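Local coordinates for protein dihydroorotase (Agrobacterium tumefaciens, PDB 2OGJ) that catalyses the deacetylation of acetyl-(R)-mandelate in vitro and, less efficiently, hydrolyses acetyl glycolate, as a binuclear zinc esterase of the amidohydrolase family, at residues 218-223 / 245-250; 240-245 / 279-284; 359-364 / 369-374. All coordinates share one frame; numbering follows the deposited sequence.

Interaction 1: residues 218-223 / 245-250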
loop_
_atom_site.group_PDB
_atom_site.type_symbol
_atom_site.label_atom_id
_atom_site.label_comp_id
_atom_site.label_asym_id
_atom_site.label_seq_id
_atom_site.Cartn_x
_atom_site.Cartn_y
_atom_site.Cartn_z
ATOM N N GLU A 218 15.965 -9.151 17.294
ATOM C CA GLU A 218 15.265 -7.920 17.619
ATOM C C GLU A 218 14.190 -8.139 18.667
ATOM O O GLU A 218 14.028 -7.324 19.569
ATOM C CB GLU A 218 14.656 -7.316 16.346
ATOM C CG GLU A 218 15.663 -6.614 15.455
ATOM C CD GLU A 218 15.039 -6.072 14.178
ATOM O OE1 GLU A 218 15.404 -4.946 13.762
ATOM O OE2 GLU A 218 14.190 -6.773 13.581
ATOM N N VAL A 219 13.461 -9.243 18.540
ATOM C CA VAL A 219 12.392 -9.565 19.474
ATOM C C VAL A 219 12.925 -9.784 20.887
ATOM O O VAL A 219 12.380 -9.241 21.845
ATOM C CB VAL A 219 11.625 -10.816 19.030
ATOM C CG1 VAL A 219 10.499 -11.103 20.017
ATOM C CG2 VAL A 219 11.083 -10.617 17.632
ATOM N N LEU A 220 13.969 -10.596 21.025
ATOM C CA LEU A 220 14.583 -10.837 22.332
ATOM C C LEU A 220 15.014 -9.513 23.008
ATOM O O LEU A 220 14.994 -9.382 24.239
ATOM C CB LEU A 220 15.798 -11.753 22.157
ATOM C CG LEU A 220 15.656 -13.271 22.364
ATOM C CD1 LEU A 220 14.300 -13.773 21.887
ATOM C CD2 LEU A 220 16.793 -13.975 21.632
ATOM N N GLU A 221 15.409 -8.539 22.188
ATOM C CA GLU A 221 15.836 -7.225 22.682
ATOM C C GLU A 221 14.667 -6.482 23.336
ATOM O O GLU A 221 14.792 -5.984 24.450
ATOM C CB GLU A 221 16.387 -6.361 21.536
ATOM C CG GLU A 221 17.580 -6.936 20.754
ATOM C CD GLU A 221 18.917 -6.818 21.488
ATOM O OE1 GLU A 221 19.029 -5.944 22.378
ATOM O OE2 GLU A 221 19.860 -7.586 21.160
ATOM N N ILE A 222 13.536 -6.405 22.637
ATOM C CA ILE A 222 12.356 -5.714 23.152
ATOM C C ILE A 222 11.609 -6.449 24.279
ATOM O O ILE A 222 10.933 -5.821 25.090
ATOM C CB ILE A 222 11.380 -5.353 21.981
ATOM C CG1 ILE A 222 9.968 -5.133 22.503
ATOM C CG2 ILE A 222 11.405 -6.411 20.930
ATOM C CD1 ILE A 222 9.779 -3.778 23.139
ATOM N N LEU A 223 11.741 -7.765 24.354
ATOM C CA LEU A 223 11.069 -8.530 25.400
ATOM C C LEU A 223 11.668 -8.291 26.783
ATOM O O LEU A 223 12.717 -7.672 26.918
ATOM C CB LEU A 223 11.125 -10.022 25.076
ATOM C CG LEU A 223 9.943 -10.645 24.332
ATOM C CD1 LEU A 223 9.538 -9.821 23.124
ATOM C CD2 LEU A 223 10.336 -12.042 23.926
ATOM N N GLU A 245 25.889 -17.588 16.442
ATOM C CA GLU A 245 26.395 -17.599 17.815
ATOM C C GLU A 245 26.004 -16.343 18.585
ATOM O O GLU A 245 25.888 -16.376 19.805
ATOM C CB GLU A 245 27.921 -17.754 17.828
ATOM C CG GLU A 245 28.400 -19.184 17.645
ATOM C CD GLU A 245 28.226 -20.022 18.899
ATOM O OE1 GLU A 245 28.354 -21.259 18.799
ATOM O OE2 GLU A 245 27.972 -19.447 19.987
ATOM N N ASP A 246 25.820 -15.234 17.874
ATOM C CA ASP A 246 25.426 -13.977 18.513
ATOM C C ASP A 246 24.012 -14.142 19.038
ATOM O O ASP A 246 23.706 -13.718 20.162
ATOM C CB ASP A 246 25.461 -12.826 17.510
ATOM C CG ASP A 246 26.861 -12.483 17.078
ATOM O OD1 ASP A 246 27.021 -11.816 16.037
ATOM O OD2 ASP A 246 27.803 -12.882 17.792
ATOM N N LEU A 247 23.161 -14.760 18.213
ATOM C CA LEU A 247 21.773 -15.009 18.574
ATOM C C LEU A 247 21.732 -15.968 19.755
ATOM O O LEU A 247 21.013 -15.737 20.734
ATOM C CB LEU A 247 21.007 -15.636 17.405
ATOM C CG LEU A 247 19.472 -15.523 17.390
ATOM C CD1 LEU A 247 18.899 -16.834 16.966
ATOM C CD2 LEU A 247 18.906 -15.141 18.750
ATOM N N PHE A 248 22.507 -17.049 19.654
ATOM C CA PHE A 248 22.539 -18.037 20.719
ATOM C C PHE A 248 22.941 -17.395 22.026
ATOM O O PHE A 248 22.334 -17.655 23.060
ATOM C CB PHE A 248 23.512 -19.176 20.428
ATOM C CG PHE A 248 23.466 -20.266 21.464
ATOM C CD1 PHE A 248 22.550 -21.315 21.354
ATOM C CD2 PHE A 248 24.289 -20.210 22.584
ATOM C CE1 PHE A 248 22.450 -22.287 22.348
ATOM C CE2 PHE A 248 24.200 -21.168 23.579
ATOM C CZ PHE A 248 23.274 -22.214 23.461
ATOM N N ASN A 249 23.964 -16.547 21.990
ATOM C CA ASN A 249 24.444 -15.885 23.182
ATOM C C ASN A 249 23.380 -14.969 23.753
ATOM O O ASN A 249 23.259 -14.821 24.977
ATOM C CB ASN A 249 25.762 -15.176 22.891
ATOM C CG ASN A 249 26.831 -16.159 22.452
ATOM O OD1 ASN A 249 26.943 -17.256 23.005
ATOM N ND2 ASN A 249 27.618 -15.775 21.456
ATOM N N LEU A 250 22.594 -14.350 22.886
ATOM C CA LEU A 250 21.553 -13.456 23.359
ATOM C C LEU A 250 20.392 -14.252 23.970
ATOM O O LEU A 250 19.871 -13.885 25.012
ATOM C CB LEU A 250 21.060 -12.557 22.214
ATOM C CG LEU A 250 19.998 -11.525 22.604
ATOM C CD1 LEU A 250 20.500 -10.683 23.746
ATOM C CD2 LEU A 250 19.651 -10.654 21.418
#
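Leu220 and Leu250 pack together as the main part of a buried apolar contact between two neighbouring helices, 216-222 and 245-253, on the outer layer of the barrel. The segments run roughly side by side, at 24°, with their axes 10.8 Å apart, so the leucine side chains bridge most of the gap. Leu220 and Leu250 overlap head to tail, CB of Leu220 meeting CD2 of Leu250 at 4.1 Å. Leu247, one turn earlier on the second helix, comes in roughly perpendicular to Leu220, its CD2 3.8 Å from CD2 of Leu220. In the TIM barrel fold of this family such helices follow successive parallel strands; here strand 228-230 lies between the two in sequence, and its Val229 packs against Leu220. The side chain of Leu220 is about 10 Å from that of the zinc ligand His231 and about 14 Å from a zinc ion, so it does not touch the site. On the exposed side Glu221, its CG beside the backbone N (chi1 -58°) and its chain folded at the next torsion, runs across Leu250 with its OE2 end turned toward CD2. Asp246 forms a salt bridge with Lys199 of a second subunit, and Leu247 packs on Lys196 of that subunit.

Interaction 2: residues 240-245 / 279-284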
loop_
_atom_site.group_PDB
_atom_site.type_symbol
_atom_site.label_atom_id
_atom_site.label_comp_id
_atom_site.label_asym_id
_atom_site.label_seq_id
_atom_site.Cartn_x
_atom_site.Cartn_y
_atom_site.Cartn_z
ATOM N N SER A 240 17.048 -19.779 13.398
ATOM C CA SER A 240 17.659 -20.779 14.272
ATOM C C SER A 240 18.726 -20.199 15.195
ATOM O O SER A 240 19.601 -19.463 14.751
ATOM C CB SER A 240 18.278 -21.895 13.429
ATOM O OG SER A 240 19.148 -22.688 14.212
ATOM N N ILE A 241 18.664 -20.535 16.478
ATOM C CA ILE A 241 19.653 -20.030 17.418
ATOM C C ILE A 241 20.988 -20.755 17.283
ATOM O O ILE A 241 21.942 -20.427 17.981
ATOM C CB ILE A 241 19.182 -20.184 18.881
ATOM C CG1 ILE A 241 19.090 -21.675 19.253
ATOM C CG2 ILE A 241 17.853 -19.469 19.056
ATOM C CD1 ILE A 241 18.909 -21.951 20.734
HETATM N N MSE A 242 21.062 -21.733 16.385
HETATM C CA MSE A 242 22.298 -22.487 16.220
HETATM C C MSE A 242 23.130 -22.048 15.010
HETATM O O MSE A 242 24.296 -22.427 14.880
HETATM C CB MSE A 242 21.984 -23.990 16.165
HETATM C CG MSE A 242 22.843 -24.865 17.105
HETATM SE SE MSE A 242 23.164 -24.138 18.749
HETATM C CE MSE A 242 21.524 -23.944 19.364
ATOM N N GLU A 243 22.545 -21.231 14.138
ATOM C CA GLU A 243 23.242 -20.725 12.954
ATOM C C GLU A 243 23.951 -19.386 13.228
ATOM O O GLU A 243 24.792 -18.937 12.448
ATOM C CB GLU A 243 22.247 -20.546 11.806
ATOM C CG GLU A 243 20.930 -19.933 12.261
ATOM C CD GLU A 243 20.114 -19.319 11.140
ATOM O OE1 GLU A 243 20.103 -19.875 10.016
ATOM O OE2 GLU A 243 19.467 -18.280 11.403
ATOM N N ASP A 244 23.602 -18.758 14.344
ATOM C CA ASP A 244 24.173 -17.469 14.723
ATOM C C ASP A 244 24.588 -17.475 16.190
ATOM O O ASP A 244 23.740 -17.371 17.078
ATOM C CB ASP A 244 23.135 -16.367 14.498
ATOM C CG ASP A 244 23.699 -14.969 14.680
ATOM O OD1 ASP A 244 24.681 -14.796 15.436
ATOM O OD2 ASP A 244 23.139 -14.032 14.066
ATOM N N GLU A 245 25.889 -17.588 16.442
ATOM C CA GLU A 245 26.395 -17.599 17.815
ATOM C C GLU A 245 26.004 -16.343 18.585
ATOM O O GLU A 245 25.888 -16.376 19.805
ATOM C CB GLU A 245 27.921 -17.754 17.828
ATOM C CG GLU A 245 28.400 -19.184 17.645
ATOM C CD GLU A 245 28.226 -20.022 18.899
ATOM O OE1 GLU A 245 28.354 -21.259 18.799
ATOM O OE2 GLU A 245 27.972 -19.447 19.987
ATOM N N ILE A 279 20.521 -27.949 24.596
ATOM C CA ILE A 279 20.551 -28.639 25.880
ATOM C C ILE A 279 21.958 -29.060 26.309
ATOM O O ILE A 279 22.281 -29.039 27.502
ATOM C CB ILE A 279 19.585 -29.851 25.864
ATOM C CG1 ILE A 279 18.151 -29.338 25.698
ATOM C CG2 ILE A 279 19.688 -30.650 27.163
ATOM C CD1 ILE A 279 17.133 -30.400 25.284
ATOM N N ALA A 280 22.798 -29.426 25.348
ATOM C CA ALA A 280 24.174 -29.805 25.680
ATOM C C ALA A 280 24.953 -28.597 26.226
ATOM O O ALA A 280 25.921 -28.754 26.968
ATOM C CB ALA A 280 24.879 -30.368 24.449
ATOM N N ARG A 281 24.524 -27.393 25.850
ATOM C CA ARG A 281 25.174 -26.170 26.315
ATOM C C ARG A 281 24.450 -25.590 27.523
ATOM O O ARG A 281 24.685 -24.432 27.893
ATOM C CB ARG A 281 25.215 -25.107 25.213
ATOM C CG ARG A 281 26.096 -25.436 24.008
ATOM C CD ARG A 281 26.889 -24.188 23.618
ATOM N NE ARG A 281 26.712 -23.772 22.227
ATOM C CZ ARG A 281 26.889 -22.519 21.807
ATOM N NH1 ARG A 281 27.240 -21.572 22.673
ATOM N NH2 ARG A 281 26.718 -22.210 20.526
ATOM N N GLY A 282 23.567 -26.386 28.120
ATOM C CA GLY A 282 22.836 -25.942 29.293
ATOM C C GLY A 282 21.588 -25.109 29.038
ATOM O O GLY A 282 20.951 -24.665 29.999
ATOM N N LEU A 283 21.240 -24.807 27.715
ATOM C CA LEU A 283 20.023 -24.028 27.480
ATOM C C LEU A 283 18.802 -24.922 27.312
ATOM O O LEU A 283 18.630 -25.608 26.295
ATOM C CB LEU A 283 20.161 -23.118 26.250
ATOM C CG LEU A 283 19.016 -22.105 26.047
ATOM C CD1 LEU A 283 18.809 -21.278 27.320
ATOM C CD2 LEU A 283 19.331 -21.196 24.846
ATOM N N LEU A 284 17.962 -24.918 28.338
ATOM C CA LEU A 284 16.740 -25.705 28.333
ATOM C C LEU A 284 15.529 -24.845 28.008
ATOM O O LEU A 284 15.531 -23.622 28.220
ATOM C CB LEU A 284 16.521 -26.339 29.705
ATOM C CG LEU A 284 17.007 -27.765 29.903
ATOM C CD1 LEU A 284 18.453 -27.895 29.466
ATOM C CD2 LEU A 284 16.819 -28.125 31.351
#
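NH2 of Arg281 is approached by both carboxylate oxygens of Glu245: OE1 at 2.6 Å forms the salt bridge, and OE2 is the more distant of the two at 3.1 Å. This exposed ion pair joins the start of helix 245-253 to the end of helix 272-280, both outer helices of the TIM barrel. Helix 272-280 ends in a Schellman motif, Leu283 N bonding to Ala278 O and Gly282 N to Ile279 O, with Gly282, of positive phi, at C-prime. Arg281 is the first residue to leave the helical backbone; bends at chi2 and chi3 carry its guanidinium out to Glu245. The carboxylate and guanidinium planes are 27° apart, and OE1 approaches obliquely. Arg281 also makes a cation-pi contact with Phe248, which gives the same guanidinium an aromatic as well as an acidic partner. Nearby, the selenium of Met242, a selenomethionine, lies obliquely to the guanidinium. The loop before helix 245-253 is shaped by a type I turn from Ser240 to Glu243 and by an ST turn, in which Ser240 OG accepts from Met242 N. Asp244 is the N-cap of that helix: its OD1 accepts from Leu247 N, while OD2 forms a salt bridge to Lys196 of a second subunit. With its CG trans to N (chi1 -171°), Leu283 extends CD2 to 4.2 Å from CD1 of the buried Ile241.

Interaction 3: residues 359-364 / 369-374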
loop_
_atom_site.group_PDB
_atom_site.type_symbol
_atom_site.label_atom_id
_atom_site.label_comp_id
_atom_site.label_asym_id
_atom_site.label_seq_id
_atom_site.Cartn_x
_atom_site.Cartn_y
_atom_site.Cartn_z
ATOM N N LEU A 359 10.071 -45.920 18.857
ATOM C CA LEU A 359 9.183 -45.194 17.967
ATOM C C LEU A 359 9.908 -44.087 17.250
ATOM O O LEU A 359 10.750 -43.399 17.828
ATOM C CB LEU A 359 8.028 -44.578 18.755
ATOM C CG LEU A 359 6.980 -43.851 17.910
ATOM C CD1 LEU A 359 6.275 -44.858 17.017
ATOM C CD2 LEU A 359 5.978 -43.142 18.807
ATOM N N GLU A 360 9.571 -43.914 15.981
ATOM C CA GLU A 360 10.172 -42.862 15.196
ATOM C C GLU A 360 9.208 -41.710 15.122
ATOM O O GLU A 360 8.049 -41.876 14.752
ATOM C CB GLU A 360 10.498 -43.330 13.779
ATOM C CG GLU A 360 11.688 -44.260 13.691
ATOM C CD GLU A 360 12.300 -44.286 12.305
ATOM O OE1 GLU A 360 11.545 -44.481 11.325
ATOM O OE2 GLU A 360 13.536 -44.113 12.200
ATOM N N ALA A 361 9.693 -40.546 15.515
ATOM C CA ALA A 361 8.913 -39.326 15.451
ATOM C C ALA A 361 9.751 -38.414 14.565
ATOM O O ALA A 361 10.967 -38.571 14.479
ATOM C CB ALA A 361 8.762 -38.732 16.830
ATOM N N THR A 362 9.119 -37.479 13.880
ATOM C CA THR A 362 9.886 -36.588 13.035
ATOM C C THR A 362 9.568 -35.162 13.425
ATOM O O THR A 362 8.424 -34.841 13.733
ATOM C CB THR A 362 9.583 -36.843 11.541
ATOM O OG1 THR A 362 9.614 -35.602 10.817
ATOM C CG2 THR A 362 8.229 -37.527 11.380
ATOM N N ASP A 363 10.596 -34.315 13.428
ATOM C CA ASP A 363 10.459 -32.901 13.796
ATOM C C ASP A 363 9.985 -32.025 12.641
ATOM O O ASP A 363 9.623 -32.515 11.563
ATOM C CB ASP A 363 11.797 -32.360 14.340
ATOM C CG ASP A 363 12.927 -32.381 13.293
ATOM O OD1 ASP A 363 14.102 -32.133 13.649
ATOM O OD2 ASP A 363 12.647 -32.637 12.106
ATOM N N SER A 364 10.008 -30.719 12.871
ATOM C CA SER A 364 9.584 -29.752 11.873
ATOM C C SER A 364 10.589 -29.623 10.734
ATOM O O SER A 364 10.396 -28.829 9.808
ATOM C CB SER A 364 9.370 -28.396 12.534
ATOM O OG SER A 364 8.465 -28.511 13.614
ATOM N N SER A 369 13.868 -39.191 14.347
ATOM C CA SER A 369 14.581 -39.756 15.480
ATOM C C SER A 369 13.669 -40.827 16.077
ATOM O O SER A 369 12.445 -40.727 15.983
ATOM C CB SER A 369 14.880 -38.678 16.521
ATOM O OG SER A 369 15.371 -39.252 17.722
ATOM N N ARG A 370 14.249 -41.864 16.672
ATOM C CA ARG A 370 13.436 -42.924 17.270
ATOM C C ARG A 370 13.540 -42.921 18.780
ATOM O O ARG A 370 14.539 -43.363 19.345
ATOM C CB ARG A 370 13.823 -44.301 16.719
ATOM C CG ARG A 370 15.302 -44.638 16.780
ATOM C CD ARG A 370 15.558 -46.088 16.347
ATOM N NE ARG A 370 15.155 -46.362 14.965
ATOM C CZ ARG A 370 13.913 -46.641 14.570
ATOM N NH1 ARG A 370 12.920 -46.690 15.453
ATOM N NH2 ARG A 370 13.660 -46.890 13.285
ATOM N N LEU A 371 12.488 -42.411 19.415
ATOM C CA LEU A 371 12.398 -42.302 20.869
ATOM C C LEU A 371 12.418 -43.674 21.561
ATOM O O LEU A 371 11.681 -44.591 21.194
ATOM C CB LEU A 371 11.121 -41.532 21.241
ATOM C CG LEU A 371 10.802 -40.337 20.329
ATOM C CD1 LEU A 371 9.407 -39.826 20.594
ATOM C CD2 LEU A 371 11.825 -39.245 20.536
ATOM N N LYS A 372 13.278 -43.793 22.567
ATOM C CA LYS A 372 13.446 -45.028 23.326
ATOM C C LYS A 372 12.581 -45.071 24.591
ATOM O O LYS A 372 12.440 -46.119 25.225
ATOM C CB LYS A 372 14.923 -45.200 23.706
ATOM C CG LYS A 372 15.889 -45.275 22.520
ATOM C CD LYS A 372 15.532 -46.429 21.603
ATOM C CE LYS A 372 16.613 -46.676 20.569
ATOM N NZ LYS A 372 16.218 -47.777 19.636
ATOM N N ARG A 373 12.014 -43.926 24.958
ATOM C CA ARG A 373 11.148 -43.821 26.127
ATOM C C ARG A 373 9.981 -42.920 25.761
ATOM O O ARG A 373 10.158 -41.902 25.101
ATOM C CB ARG A 373 11.919 -43.254 27.311
ATOM C CG ARG A 373 12.988 -44.198 27.808
ATOM C CD ARG A 373 14.065 -43.458 28.561
ATOM N NE ARG A 373 13.707 -43.155 29.941
ATOM C CZ ARG A 373 14.379 -42.298 30.707
ATOM N NH1 ARG A 373 15.436 -41.655 30.222
ATOM N NH2 ARG A 373 14.005 -42.090 31.962
ATOM N N LEU A 374 8.784 -43.300 26.188
ATOM C CA LEU A 374 7.605 -42.527 25.854
ATOM C C LEU A 374 6.666 -42.139 26.974
ATOM O O LEU A 374 6.198 -42.982 27.744
ATOM C CB LEU A 374 6.792 -43.275 24.806
ATOM C CG LEU A 374 7.451 -43.415 23.446
ATOM C CD1 LEU A 374 6.597 -44.328 22.590
ATOM C CD2 LEU A 374 7.624 -42.042 22.807
#
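Leu359 and Leu371 form a hydrogen-bonded pair near one end of an antiparallel beta hairpin, and Ala361 with Ser369 forms a second pair closer to its turn. Leu359 N donates to Leu371 O at 3.1 Å; the return bond, from Leu371 N to Leu359 O, is weak and its geometry doubtful. At the second pair Ala361 N reaches Ser369 O at 2.8 Å and Ser369 N reaches Ala361 O at 3.0 Å. The segment axes are far from strictly antiparallel, at 132°.

The two faces of the hairpin differ. On the packed one, CB of Ala361 touches CD1 of Leu371 at 4.0 Å. Beyond a corner in the chain at residues 372 and 373, Leu374 comes in as well, its CD1 4.0 Å from CD2 of Leu359, the two leucine side chains set nearly perpendicular. On the other face, Glu360 and Arg370, a non-hydrogen-bonded pair, are exposed and joined by a salt bridge, with Glu360 CG also against the guanidinium. Arg370 CG sits between the backbone N and the carbonyl carbon (chi1 52°), and a bend at chi3 lays the guanidinium over the Glu360 side chain. The two flat groups are almost parallel, only 4° apart, and Glu360 OE2 stands over one guanidinium face, 3.0 Å from Arg370 NH2. No N-H points at that oxygen, so this salt bridge is electrostatic and lacks the directionality of a hydrogen bond. Arg370 has a second acidic partner in Asp358, which also bridges to Lys372.

Ala361 and Leu371 of the packed face meet Lys310, Ser309 and Ser313 of helix 304-313; beyond the corner Leu374 also reaches Ser309, and backbone bonds of Lys372 with Ala357 and of Leu374 with Val355 continue the pairing of strands 348-362 and 368-382.

Overall arrangement
Following the chain, helix 216-222 comes first, and interaction 1 closes the excursion through strand 228-230 by setting helix 245-253 beside it. Interaction 2 starts within that excursion, in the loop at 240-245, and ends at 279-284, so the two cross along the sequence and share Glu245. They also touch in space, centres 12 Å apart: Phe248 packs on Ile241 and Met242. Together they tie three successive outer helices of the barrel, and both meet the second subunit. Interaction 3 follows in series, closing the short turn of hairpin 348-362/368-382. Its centre lies 21 Å from that of interaction 2 and 29 Å from that of interaction 1, touching neither.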